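Local coordinates for protein tannase (Lactobacillus plantarum, PDB 3WA7) that probably hydrolyses the galloyl ester bonds of hydrolysable tannins, releasing gallic acid, as an alpha/beta-hydrolase of the tannase class, at residues 168-173 against 409-414; 178-183 against 391-396; 395-400 against 431-436. One frame throughout, in Å; residues are numbered along the deposited sequence. Where two conformers were deposited one is given.

Contact 1 (168-173 against 409-414); sequences TSALAG and KHWRIR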
loop_
_atom_site.group_PDB
_atom_site.type_symbol
_atom_site.label_atom_id
_atom_site.label_comp_id
_atom_site.label_asym_id
_atom_site.label_seq_id
_atom_site.Cartn_x
_atom_site.Cartn_y
_atom_site.Cartn_z
ATOM N N THR A 168 0.673 0.706 4.052
ATOM C CA THR A 168 1.092 0.107 5.317
ATOM C C THR A 168 2.457 -0.550 5.150
ATOM O O THR A 168 3.347 -0.375 5.982
ATOM C CB THR A 168 0.064 -0.941 5.793
ATOM O OG1 THR A 168 -1.202 -0.298 5.995
ATOM C CG2 THR A 168 0.518 -1.595 7.103
ATOM N N SER A 169 2.615 -1.298 4.063
ATOM C CA SER A 169 3.876 -1.965 3.765
ATOM C C SER A 169 4.978 -0.926 3.564
ATOM O O SER A 169 6.069 -1.043 4.128
ATOM C CB SER A 169 3.728 -2.817 2.500
ATOM O OG SER A 169 4.961 -3.410 2.135
ATOM N N ALA A 170 4.687 0.098 2.766
ATOM C CA ALA A 170 5.666 1.145 2.505
ATOM C C ALA A 170 6.064 1.867 3.790
ATOM O O ALA A 170 7.242 2.136 4.021
ATOM C CB ALA A 170 5.106 2.153 1.496
ATOM N N LEU A 171 5.081 2.182 4.627
ATOM C CA LEU A 171 5.367 2.886 5.873
ATOM C C LEU A 171 6.224 2.045 6.818
ATOM O O LEU A 171 7.096 2.578 7.506
ATOM C CB LEU A 171 4.065 3.292 6.566
ATOM C CG LEU A 171 4.211 4.163 7.817
ATOM C CD1 LEU A 171 4.997 5.443 7.507
ATOM C CD2 LEU A 171 2.824 4.501 8.324
ATOM N N ALA A 172 5.980 0.737 6.855
ATOM C CA ALA A 172 6.764 -0.151 7.709
ATOM C C ALA A 172 8.225 -0.114 7.269
ATOM O O ALA A 172 9.135 -0.068 8.095
ATOM C CB ALA A 172 6.229 -1.583 7.628
ATOM N N GLY A 173 8.448 -0.128 5.959
ATOM C CA GLY A 173 9.809 -0.091 5.455
ATOM C C GLY A 173 10.486 1.252 5.654
ATOM O O GLY A 173 11.689 1.324 5.905
ATOM N N LYS A 409 16.303 -1.110 2.537
ATOM C CA LYS A 409 17.120 -0.754 1.384
ATOM C C LYS A 409 16.574 -1.204 0.030
ATOM O O LYS A 409 17.046 -0.743 -1.011
ATOM C CB LYS A 409 18.538 -1.304 1.572
ATOM C CG LYS A 409 19.221 -0.825 2.851
ATOM C CD LYS A 409 19.243 0.702 2.936
ATOM C CE LYS A 409 19.828 1.179 4.259
ATOM N NZ LYS A 409 19.857 2.666 4.357
ATOM N N HIS A 410 15.569 -2.073 0.040
ATOM C CA HIS A 410 15.011 -2.605 -1.206
ATOM C C HIS A 410 13.507 -2.398 -1.324
ATOM O O HIS A 410 12.748 -2.805 -0.441
ATOM C CB HIS A 410 15.331 -4.098 -1.293
ATOM C CG HIS A 410 16.751 -4.423 -0.949
ATOM N ND1 HIS A 410 17.811 -4.072 -1.757
ATOM C CD2 HIS A 410 17.290 -5.024 0.138
ATOM C CE1 HIS A 410 18.942 -4.442 -1.181
ATOM N NE2 HIS A 410 18.654 -5.021 -0.031
ATOM N N TRP A 411 13.084 -1.799 -2.437
ATOM C CA TRP A 411 11.671 -1.502 -2.674
ATOM C C TRP A 411 11.146 -1.944 -4.038
ATOM O O TRP A 411 11.832 -1.810 -5.053
ATOM C CB TRP A 411 11.424 0.009 -2.565
ATOM C CG TRP A 411 11.797 0.611 -1.254
ATOM C CD1 TRP A 411 13.050 0.699 -0.719
ATOM C CD2 TRP A 411 10.908 1.185 -0.290
ATOM N NE1 TRP A 411 12.994 1.287 0.521
ATOM C CE2 TRP A 411 11.692 1.597 0.809
ATOM C CE3 TRP A 411 9.523 1.394 -0.248
ATOM C CZ2 TRP A 411 11.138 2.205 1.945
ATOM C CZ3 TRP A 411 8.970 2.000 0.881
ATOM C CH2 TRP A 411 9.781 2.397 1.962
ATOM N N ARG A 412 9.916 -2.449 -4.053
ATOM C CA ARG A 412 9.254 -2.847 -5.292
ATOM C C ARG A 412 7.862 -2.231 -5.242
ATOM O O ARG A 412 7.043 -2.572 -4.383
ATOM C CB ARG A 412 9.145 -4.367 -5.428
ATOM C CG ARG A 412 8.531 -4.791 -6.767
ATOM C CD ARG A 412 8.600 -6.300 -6.970
ATOM N NE ARG A 412 8.214 -6.705 -8.323
ATOM C CZ ARG A 412 6.962 -6.842 -8.747
ATOM N NH1 ARG A 412 5.946 -6.607 -7.928
ATOM N NH2 ARG A 412 6.724 -7.227 -9.994
ATOM N N ILE A 413 7.604 -1.310 -6.160
ATOM C CA ILE A 413 6.329 -0.615 -6.205
ATOM C C ILE A 413 5.627 -0.793 -7.542
ATOM O O ILE A 413 6.257 -0.721 -8.598
ATOM C CB ILE A 413 6.536 0.895 -5.973
ATOM C CG1 ILE A 413 7.283 1.119 -4.652
ATOM C CG2 ILE A 413 5.193 1.616 -5.989
ATOM C CD1 ILE A 413 7.659 2.562 -4.406
ATOM N N ARG A 414 4.319 -1.025 -7.481
ATOM C CA ARG A 414 3.501 -1.192 -8.676
ATOM C C ARG A 414 2.192 -0.422 -8.523
ATOM O O ARG A 414 1.625 -0.355 -7.431
ATOM C CB ARG A 414 3.183 -2.675 -8.919
ATOM C CG ARG A 414 4.366 -3.530 -9.355
ATOM C CD ARG A 414 4.813 -3.168 -10.768
ATOM N NE ARG A 414 5.910 -4.008 -11.250
ATOM C CZ ARG A 414 7.183 -3.884 -10.881
ATOM N NH1 ARG A 414 7.548 -2.949 -10.014
ATOM N NH2 ARG A 414 8.102 -4.693 -11.397
#
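Trp-411 reaches from strand 410-414 to helix 164-174, and its six-membered ring meets Ala-170 and Gly-173. From CB, the indole turns with CG anti to the carbonyl carbon (chi1 -58°), which carries the six-membered ring to the helix. On the pyrrole side, NE1 bonds back to the backbone O of Ala-408, which helps to fix the rotation of the ring. Farther out, Trp-411 CZ2 lies 3.9 Å from Gly-173 C. Trp-411 CH2 makes the closest approach, 3.3 Å from Ala-170 O. Both backbone groups come in obliquely to the ring. The Ala-170 methyl meets the edge in the ring plane, with Ala-170 CB 3.9 Å from Trp-411 CZ3. At Gly-173 a beta carbon would point at the indole and crowd CH2, so the missing side chain lets the ring lie close to the backbone.

Within the alpha/beta-hydrolase core, the ring packs against the helix that follows the probable nucleophile elbow. Trp-411 also touches Val-200 of strand 199-203 and Ile-441 of strand 440-444. Thr-168 and Leu-171 of helix 164-174 pack on helix 131-145.

Contact 2 (178-183 against 391-396); sequences SAYFEP and IQAINP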
loop_
_atom_site.group_PDB
_atom_site.type_symbol
_atom_site.label_atom_id
_atom_site.label_comp_id
_atom_site.label_asym_id
_atom_site.label_seq_id
_atom_site.Cartn_x
_atom_site.Cartn_y
_atom_site.Cartn_z
ATOM N N SER A 178 11.310 4.061 14.507
ATOM C CA SER A 178 11.024 5.475 14.724
ATOM C C SER A 178 10.502 5.608 16.149
ATOM O O SER A 178 9.596 4.877 16.551
ATOM C CB SER A 178 9.954 5.959 13.747
ATOM O OG SER A 178 9.426 7.204 14.167
ATOM N N ALA A 179 11.062 6.544 16.907
ATOM C CA ALA A 179 10.648 6.743 18.293
ATOM C C ALA A 179 9.209 7.235 18.425
ATOM O O ALA A 179 8.601 7.107 19.485
ATOM C CB ALA A 179 11.598 7.722 18.982
ATOM N N TYR A 180 8.660 7.795 17.352
ATOM C CA TYR A 180 7.294 8.306 17.393
ATOM C C TYR A 180 6.274 7.259 17.836
ATOM O O TYR A 180 5.303 7.576 18.522
ATOM C CB TYR A 180 6.879 8.835 16.017
ATOM C CG TYR A 180 5.482 9.411 15.999
ATOM C CD1 TYR A 180 5.243 10.725 16.402
ATOM C CD2 TYR A 180 4.390 8.629 15.622
ATOM C CE1 TYR A 180 3.950 11.245 16.431
ATOM C CE2 TYR A 180 3.094 9.138 15.648
ATOM C CZ TYR A 180 2.882 10.446 16.054
ATOM O OH TYR A 180 1.601 10.947 16.098
ATOM N N PHE A 181 6.505 6.008 17.448
ATOM C CA PHE A 181 5.580 4.927 17.763
ATOM C C PHE A 181 5.881 4.160 19.041
ATOM O O PHE A 181 5.126 3.264 19.418
ATOM C CB PHE A 181 5.531 3.947 16.586
ATOM C CG PHE A 181 5.313 4.614 15.257
ATOM C CD1 PHE A 181 6.390 5.109 14.526
ATOM C CD2 PHE A 181 4.028 4.786 14.758
ATOM C CE1 PHE A 181 6.188 5.767 13.313
ATOM C CE2 PHE A 181 3.814 5.446 13.547
ATOM C CZ PHE A 181 4.897 5.936 12.823
ATOM N N GLU A 182 6.967 4.515 19.718
ATOM C CA GLU A 182 7.342 3.808 20.934
ATOM C C GLU A 182 6.281 3.871 22.035
ATOM O O GLU A 182 5.974 2.855 22.657
ATOM C CB GLU A 182 8.686 4.327 21.452
ATOM C CG GLU A 182 9.465 3.299 22.264
ATOM C CD GLU A 182 9.709 2.007 21.492
ATOM O OE1 GLU A 182 10.206 2.077 20.347
ATOM O OE2 GLU A 182 9.411 0.921 22.032
ATOM N N PRO A 183 5.709 5.058 22.297
ATOM C CA PRO A 183 4.689 5.124 23.348
ATOM C C PRO A 183 3.527 4.151 23.121
ATOM O O PRO A 183 3.090 3.464 24.048
ATOM C CB PRO A 183 4.247 6.585 23.300
ATOM C CG PRO A 183 5.517 7.288 22.951
ATOM C CD PRO A 183 6.073 6.411 21.840
ATOM N N ILE A 391 0.031 13.275 10.920
ATOM C CA ILE A 391 -0.095 13.205 9.470
ATOM C C ILE A 391 1.280 12.889 8.878
ATOM O O ILE A 391 1.419 12.015 8.020
ATOM C CB ILE A 391 -0.614 14.544 8.903
ATOM C CG1 ILE A 391 -2.037 14.800 9.407
ATOM C CG2 ILE A 391 -0.557 14.524 7.384
ATOM C CD1 ILE A 391 -2.578 16.177 9.056
ATOM N N GLN A 392 2.296 13.594 9.360
ATOM C CA GLN A 392 3.664 13.398 8.892
ATOM C C GLN A 392 4.198 12.005 9.239
ATOM O O GLN A 392 4.866 11.354 8.424
ATOM C CB GLN A 392 4.571 14.465 9.512
ATOM C CG GLN A 392 6.035 14.346 9.140
ATOM C CD GLN A 392 6.890 15.387 9.833
ATOM O OE1 GLN A 392 6.719 16.589 9.622
ATOM N NE2 GLN A 392 7.811 14.931 10.671
ATOM N N ALA A 393 3.887 11.550 10.449
ATOM C CA ALA A 393 4.337 10.251 10.929
ATOM C C ALA A 393 3.855 9.064 10.096
ATOM O O ALA A 393 4.555 8.053 9.998
ATOM C CB ALA A 393 3.910 10.064 12.387
ATOM N N ILE A 394 2.672 9.168 9.497
ATOM C CA ILE A 394 2.174 8.048 8.704
ATOM C C ILE A 394 2.388 8.207 7.201
ATOM O O ILE A 394 1.841 7.443 6.406
ATOM C CB ILE A 394 0.675 7.758 8.972
ATOM C CG1 ILE A 394 -0.196 8.912 8.480
ATOM C CG2 ILE A 394 0.457 7.494 10.455
ATOM C CD1 ILE A 394 -1.675 8.559 8.458
ATOM N N ASN A 395 3.190 9.196 6.820
ATOM C CA ASN A 395 3.503 9.426 5.413
ATOM C C ASN A 395 4.898 8.836 5.183
ATOM O O ASN A 395 5.880 9.312 5.752
ATOM C CB ASN A 395 3.519 10.928 5.106
ATOM C CG ASN A 395 3.684 11.222 3.619
ATOM O OD1 ASN A 395 4.148 10.377 2.854
ATOM N ND2 ASN A 395 3.318 12.435 3.208
ATOM N N PRO A 396 5.002 7.781 4.360
ATOM C CA PRO A 396 6.307 7.166 4.098
ATOM C C PRO A 396 7.378 8.169 3.661
ATOM O O PRO A 396 8.543 8.044 4.029
ATOM C CB PRO A 396 5.993 6.146 3.004
ATOM C CG PRO A 396 4.585 5.744 3.318
ATOM C CD PRO A 396 3.934 7.076 3.629
#
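Ala-393 places its methyl over one face of the Tyr-180 ring, a CH-pi contact. Its CB is 3.6 Å from the ring centroid and 19° off the ring normal. The methyl is offset to one side of the ring, and the shortest approach is 3.5 Å, from Ala-393 CB to Tyr-180 CE2. The ring reaches this place because CG lies anti to the backbone N (chi1 -179°), which extends the side chain to the end of helix 388-393.

The second kind of contact is between a ring edge and a carbonyl. Phe-181 points its CZ at Ala-393 O, 3.5 Å away and near the plane of the Phe-181 ring. The same oxygen accepts a hydrogen bond from Tyr-399 OH, so this buried carbonyl has a polar mate.

Ala-393 stands near the end of a long insertion between strands 199-203 and 410-414. In alpha/beta-hydrolases a lid commonly enters at this stage of the chain, and the insertion is consistent with one. The contact pins its returning end to the turn that leads into helix 182-188.

The two aromatic residues also pack on each other. Tyr-180 CD2 sits 3.7 Å above the Phe-181 plane, over the ring centre. If a serine stood at Tyr-180, the Ala-393 methyl would probably lose the ring face it rests on, and a gap would open beside the Phe-181 ring.

Polar bonds shape the turn itself. Tyr-180 N makes a weak hydrogen bond to Ser-178 OG, 3.3 Å away, and Glu-182 N bonds to Ala-179 O. Glu-182 carries a salt bridge to Arg-141, while Phe-181 packs on Ile-133, Val-134 and Lys-137 of helix 131-145.

Contact 3 (395-400 against 431-436); sequences NPLSYL and AIMLEN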
loop_
_atom_site.group_PDB
_atom_site.type_symbol
_atom_site.label_atom_id
_atom_site.label_comp_id
_atom_site.label_asym_id
_atom_site.label_seq_id
_atom_site.Cartn_x
_atom_site.Cartn_y
_atom_site.Cartn_z
ATOM N N ASN A 395 3.190 9.196 6.820
ATOM C CA ASN A 395 3.503 9.426 5.413
ATOM C C ASN A 395 4.898 8.836 5.183
ATOM O O ASN A 395 5.880 9.312 5.752
ATOM C CB ASN A 395 3.519 10.928 5.106
ATOM C CG ASN A 395 3.684 11.222 3.619
ATOM O OD1 ASN A 395 4.148 10.377 2.854
ATOM N ND2 ASN A 395 3.318 12.435 3.208
ATOM N N PRO A 396 5.002 7.781 4.360
ATOM C CA PRO A 396 6.307 7.166 4.098
ATOM C C PRO A 396 7.378 8.169 3.661
ATOM O O PRO A 396 8.543 8.044 4.029
ATOM C CB PRO A 396 5.993 6.146 3.004
ATOM C CG PRO A 396 4.585 5.744 3.318
ATOM C CD PRO A 396 3.934 7.076 3.629
ATOM N N LEU A 397 6.974 9.166 2.880
ATOM C CA LEU A 397 7.903 10.171 2.376
ATOM C C LEU A 397 8.651 10.951 3.457
ATOM O O LEU A 397 9.798 11.350 3.256
ATOM C CB LEU A 397 7.162 11.160 1.470
ATOM C CG LEU A 397 6.389 10.601 0.273
ATOM C CD1 LEU A 397 5.848 11.765 -0.548
ATOM C CD2 LEU A 397 7.289 9.722 -0.587
ATOM N N SER A 398 7.997 11.174 4.594
ATOM C CA SER A 398 8.592 11.923 5.696
ATOM C C SER A 398 9.946 11.377 6.134
ATOM O O SER A 398 10.838 12.133 6.512
ATOM C CB SER A 398 7.645 11.921 6.901
ATOM O OG SER A 398 6.424 12.563 6.588
ATOM N N TYR A 399 10.097 10.060 6.077
ATOM C CA TYR A 399 11.332 9.416 6.508
ATOM C C TYR A 399 12.460 9.474 5.487
ATOM O O TYR A 399 13.602 9.141 5.799
ATOM C CB TYR A 399 11.039 7.969 6.900
ATOM C CG TYR A 399 9.969 7.879 7.959
ATOM C CD1 TYR A 399 8.617 7.840 7.612
ATOM C CD2 TYR A 399 10.302 7.923 9.311
ATOM C CE1 TYR A 399 7.626 7.853 8.587
ATOM C CE2 TYR A 399 9.318 7.937 10.291
ATOM C CZ TYR A 399 7.986 7.904 9.926
ATOM O OH TYR A 399 7.012 7.922 10.895
ATOM N N LEU A 400 12.145 9.905 4.271
ATOM C CA LEU A 400 13.154 10.005 3.223
ATOM C C LEU A 400 13.730 11.420 3.173
ATOM O O LEU A 400 14.817 11.637 2.639
ATOM C CB LEU A 400 12.546 9.641 1.863
ATOM C CG LEU A 400 11.813 8.297 1.785
ATOM C CD1 LEU A 400 11.266 8.090 0.376
ATOM C CD2 LEU A 400 12.759 7.164 2.161
ATOM N N ALA A 431 8.674 6.616 -5.902
ATOM C CA ALA A 431 9.730 5.933 -6.637
ATOM C C ALA A 431 10.953 6.818 -6.879
ATOM O O ALA A 431 12.092 6.384 -6.695
ATOM C CB ALA A 431 9.187 5.416 -7.966
ATOM N N ILE A 432 10.726 8.057 -7.294
ATOM C CA ILE A 432 11.845 8.950 -7.566
ATOM C C ILE A 432 12.549 9.379 -6.290
ATOM O O ILE A 432 13.777 9.450 -6.251
ATOM C CB ILE A 432 11.389 10.191 -8.357
ATOM C CG1 ILE A 432 10.886 9.752 -9.735
ATOM C CG2 ILE A 432 12.547 11.184 -8.501
ATOM C CD1 ILE A 432 10.348 10.888 -10.590
HETATM N N MSE A 433 11.783 9.656 -5.237
HETATM C CA MSE A 433 12.403 10.064 -3.983
HETATM C C MSE A 433 13.280 8.938 -3.447
HETATM O O MSE A 433 14.353 9.188 -2.903
HETATM C CB MSE A 433 11.347 10.447 -2.945
HETATM C CG MSE A 433 11.950 11.115 -1.722
HETATM SE SE MSE A 433 10.626 11.872 -0.547
HETATM C CE MSE A 433 9.572 12.758 -1.883
ATOM N N LEU A 434 12.829 7.695 -3.608
ATOM C CA LEU A 434 13.612 6.551 -3.144
ATOM C C LEU A 434 14.931 6.485 -3.908
ATOM O O LEU A 434 15.998 6.312 -3.313
ATOM C CB LEU A 434 12.829 5.250 -3.346
ATOM C CG LEU A 434 11.699 5.010 -2.339
ATOM C CD1 LEU A 434 10.789 3.884 -2.827
ATOM C CD2 LEU A 434 12.301 4.670 -0.978
ATOM N N GLU A 435 14.851 6.631 -5.228
ATOM C CA GLU A 435 16.038 6.594 -6.074
ATOM C C GLU A 435 16.980 7.738 -5.709
ATOM O O GLU A 435 18.194 7.550 -5.611
ATOM C CB GLU A 435 15.640 6.700 -7.552
ATOM C CG GLU A 435 16.795 6.482 -8.532
ATOM C CD GLU A 435 17.755 7.661 -8.613
ATOM O OE1 GLU A 435 18.877 7.482 -9.139
ATOM O OE2 GLU A 435 17.391 8.770 -8.165
ATOM N N ASN A 436 16.408 8.923 -5.511
ATOM C CA ASN A 436 17.179 10.112 -5.166
ATOM C C ASN A 436 17.976 9.942 -3.882
ATOM O O ASN A 436 19.035 10.545 -3.723
ATOM C CB ASN A 436 16.254 11.321 -4.993
ATOM C CG ASN A 436 15.774 11.891 -6.310
ATOM O OD1 ASN A 436 14.953 12.806 -6.325
ATOM N ND2 ASN A 436 16.282 11.362 -7.418
#
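Met-433 lays its long side chain against Leu-397 and Leu-400. The residue is a selenomethionine, introduced by labelling, so selenium stands in the place of sulfur. With CG anti to the backbone N (chi1 -169°) and the next bond also extended, the side chain runs straight out of helix 425-436. It then bends at the last torsion (chi3 -46°), and the methyl swings to Leu-397.

Each part of the side chain has its own partner. Met-433 CG is 3.7 Å from Leu-400 CD1. Met-433 SE lies 3.8 Å from Leu-400 CB, and it is also within 3.9 Å of the backbone O of Leu-397. Met-433 CE ends at the Leu-397 fork, 4.0 Å from Leu-397 CD2 and slightly farther from CD1. The side chains of Leu-397 and Met-433 cross at about a right angle, while that of Leu-400 slants across the methionine.

Leu-400 is shared between two residues of the helix. Leu-400 CD1 also meets Leu-434 CD2 at 3.8 Å, and its CD2 touches the same methyl. All four side chains are buried. The side chains that meet are all apolar, and no hydrogen bond crosses between the segments.

A capping bond helps to hold the turn that leads into the helix of Leu-400. Asn-395 OD1 accepts from Leu-397 N at 3.1 Å, with the donor 45° out of the carbonyl plane. Asn-395 ND2 is held by Glu-210 and Asn-208, which steadies the amide from its other end.

Helix 425-436 packs against strands 410-414 and 440-444, the last two of the central sheet. Leu-434 touches Trp-411 and Ile-413 of the first and Ile-441 of the second. Pro-396 and Tyr-399 pack on helix 164-174, so segment 395-400 touches both helices.

In the fold
Along the chain from the N terminus, helix 164-174 comes first and segment 178-183 follows. The chain then runs through strand 199-203 and the long insertion. Contact 2 closes this loop of 207 residues when 391-396 returns to segment 178-183. Contact 1 closes a wider one at strand 410-414, so contact 2 is nested inside it. Contact 3 starts where contact 2 ends, sharing Asn-395 and Pro-396, and its short loop to 431-436 crosses contact 1. Leu-171, on the helix of contact 1, touches Ile-394, Pro-396 and Tyr-399 of the other two. Together they tie the returning end of the insertion to the central sheet and to helices 164-174 and 425-436.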